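Local coordinates for synergistic-type venom protein S2C4 (Dendroaspis jamesoni kaimosae, PDB 7C28) that probably enhances the toxicity of other toxins in mamba venom, as a homodimeric synergistic-type member of the three-finger toxin family, at residues A[3-8]-A[13-18]. Numbering follows the deposited sequence.
Sequences CVTDKS and ITEECA
Cys3 and Glu15 pair antiparallel through two backbone hydrogen bonds, Cys3 N to Glu15 O and Glu15 N to Cys3 O, both 3.3 Å long. Farther along, Thr5 N gives a short, nearly straight bond to Ile13 O (2.8 Å, 172° at the hydrogen). Ile13 N donates to Asp6 O, 3.0 Å away. Thr5 and Asp6 therefore both face Ile13, a classic beta bulge that shifts the register by one residue after the non-hydrogen-bonded pair Val4 and Thr14. These strands form the hairpin of the first finger in the three-finger toxin fold.

Thr5 serves two partners, its hydroxyl turned to a carbonyl and its methyl to the Glu15 chain. With chi1 at 48°, Thr5 OG1 lies between the backbone N and carbonyl carbon of its own residue and makes a second, weak bond to Ile13 O (3.0 Å). Thr5 CG2 instead meets the side chain of Glu15, whose extended aliphatic part lies against the methyl (Glu15 CG 3.6 Å from Thr5 CG2), the two side chains crossing at about a right angle. Beta-branching holds Ile13 CG2 close to the backbone, 3.3 Å from Thr5 OG1, while Val4 CG1 rests against Ile13 O.

Where the hairpin joins the disulfide-rich core, Cys3 SG and Cys17 SG lie 3.4 Å apart, yet each belongs to a different disulfide: Cys17 is bonded to Cys42 and Cys3 to Cys24.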
loop_
_atom_site.group_PDB
_atom_site.type_symbol
_atom_site.label_atom_id
_atom_site.label_comp_id
_atom_site.label_asym_id
_atom_site.label_seq_id
_atom_site.Cartn_x
_atom_site.Cartn_y
_atom_site.Cartn_z
ATOM N N CYS A 3 2.465 -13.648 -11.862
ATOM C CA CYS A 3 2.337 -12.876 -10.635
ATOM C C CYS A 3 2.549 -13.778 -9.426
ATOM O O CYS A 3 2.212 -14.965 -9.449
ATOM C CB CYS A 3 0.965 -12.211 -10.521
ATOM S SG CYS A 3 0.501 -11.172 -11.904
ATOM N N VAL A 4 3.099 -13.199 -8.357
ATOM C CA VAL A 4 3.154 -13.902 -7.080
ATOM C C VAL A 4 1.746 -14.060 -6.526
ATOM O O VAL A 4 0.918 -13.144 -6.624
ATOM C CB VAL A 4 4.052 -13.145 -6.090
ATOM C CG1 VAL A 4 4.207 -13.939 -4.802
ATOM C CG2 VAL A 4 5.401 -12.848 -6.722
ATOM N N THR A 5 1.475 -15.210 -5.907
ATOM C CA THR A 5 0.156 -15.500 -5.355
ATOM C C THR A 5 0.153 -15.725 -3.854
ATOM O O THR A 5 -0.867 -15.467 -3.209
ATOM C CB THR A 5 -0.459 -16.729 -6.037
ATOM O OG1 THR A 5 0.505 -17.785 -6.072
ATOM C CG2 THR A 5 -0.885 -16.384 -7.453
ATOM N N ASP A 6 1.243 -16.230 -3.287
ATOM C CA ASP A 6 1.338 -16.420 -1.850
ATOM C C ASP A 6 2.800 -16.301 -1.453
ATOM O O ASP A 6 3.699 -16.532 -2.265
ATOM C CB ASP A 6 0.759 -17.766 -1.399
ATOM C CG ASP A 6 0.534 -17.826 0.102
ATOM O OD1 ASP A 6 0.738 -18.905 0.697
ATOM O OD2 ASP A 6 0.166 -16.788 0.693
ATOM N N LYS A 7 3.023 -15.928 -0.197
ATOM C CA LYS A 7 4.369 -15.715 0.320
ATOM C C LYS A 7 4.349 -15.993 1.812
ATOM O O LYS A 7 3.606 -15.336 2.548
ATOM C CB LYS A 7 4.840 -14.291 0.034
ATOM C CG LYS A 7 6.159 -13.929 0.666
ATOM C CD LYS A 7 6.637 -12.582 0.155
ATOM C CE LYS A 7 7.854 -12.097 0.921
ATOM N NZ LYS A 7 8.319 -10.771 0.428
ATOM N N SER A 8 5.145 -16.967 2.254
ATOM C CA SER A 8 5.124 -17.379 3.653
ATOM C C SER A 8 6.440 -18.043 4.025
ATOM O O SER A 8 6.851 -19.013 3.382
ATOM C CB SER A 8 3.962 -18.339 3.922
ATOM O OG SER A 8 4.032 -18.846 5.241
ATOM N N ILE A 13 4.860 -18.615 -4.043
ATOM C CA ILE A 13 4.252 -19.358 -5.137
ATOM C C ILE A 13 3.838 -18.354 -6.203
ATOM O O ILE A 13 3.482 -17.211 -5.899
ATOM C CB ILE A 13 3.047 -20.192 -4.635
ATOM C CG1 ILE A 13 3.527 -21.425 -3.870
ATOM C CG2 ILE A 13 2.125 -20.618 -5.776
ATOM C CD1 ILE A 13 2.501 -21.962 -2.908
ATOM N N THR A 14 3.864 -18.792 -7.461
ATOM C CA THR A 14 3.469 -17.953 -8.582
ATOM C C THR A 14 2.544 -18.745 -9.491
ATOM O O THR A 14 2.312 -19.943 -9.298
ATOM C CB THR A 14 4.673 -17.434 -9.386
ATOM O OG1 THR A 14 5.343 -18.530 -10.018
ATOM C CG2 THR A 14 5.645 -16.678 -8.492
ATOM N N GLU A 15 2.006 -18.051 -10.487
ATOM C CA GLU A 15 1.032 -18.637 -11.392
ATOM C C GLU A 15 0.981 -17.787 -12.648
ATOM O O GLU A 15 1.434 -16.639 -12.664
ATOM C CB GLU A 15 -0.358 -18.732 -10.747
ATOM C CG GLU A 15 -1.180 -17.458 -10.861
ATOM C CD GLU A 15 -2.555 -17.587 -10.237
ATOM O OE1 GLU A 15 -2.764 -18.513 -9.429
ATOM O OE2 GLU A 15 -3.430 -16.754 -10.550
ATOM N N GLU A 16 0.423 -18.366 -13.702
ATOM C CA GLU A 16 0.239 -17.661 -14.956
ATOM C C GLU A 16 -1.203 -17.184 -15.032
ATOM O O GLU A 16 -2.131 -17.964 -14.789
ATOM C CB GLU A 16 0.575 -18.562 -16.145
ATOM C CG GLU A 16 0.313 -17.921 -17.497
ATOM C CD GLU A 16 1.550 -17.278 -18.085
ATOM O OE1 GLU A 16 1.520 -16.922 -19.281
ATOM O OE2 GLU A 16 2.553 -17.128 -17.353
ATOM N N CYS A 17 -1.382 -15.903 -15.353
ATOM C CA CYS A 17 -2.699 -15.287 -15.332
ATOM C C CYS A 17 -3.492 -15.664 -16.579
ATOM O O CYS A 17 -2.930 -15.934 -17.645
ATOM C CB CYS A 17 -2.589 -13.763 -15.235
ATOM S SG CYS A 17 -1.414 -13.122 -13.999
ATOM N N ALA A 18 -4.815 -15.663 -16.438
ATOM C CA ALA A 18 -5.684 -15.877 -17.580
ATOM C C ALA A 18 -5.462 -14.784 -18.627
ATOM O O ALA A 18 -4.801 -13.774 -18.381
ATOM C CB ALA A 18 -7.145 -15.911 -17.132
#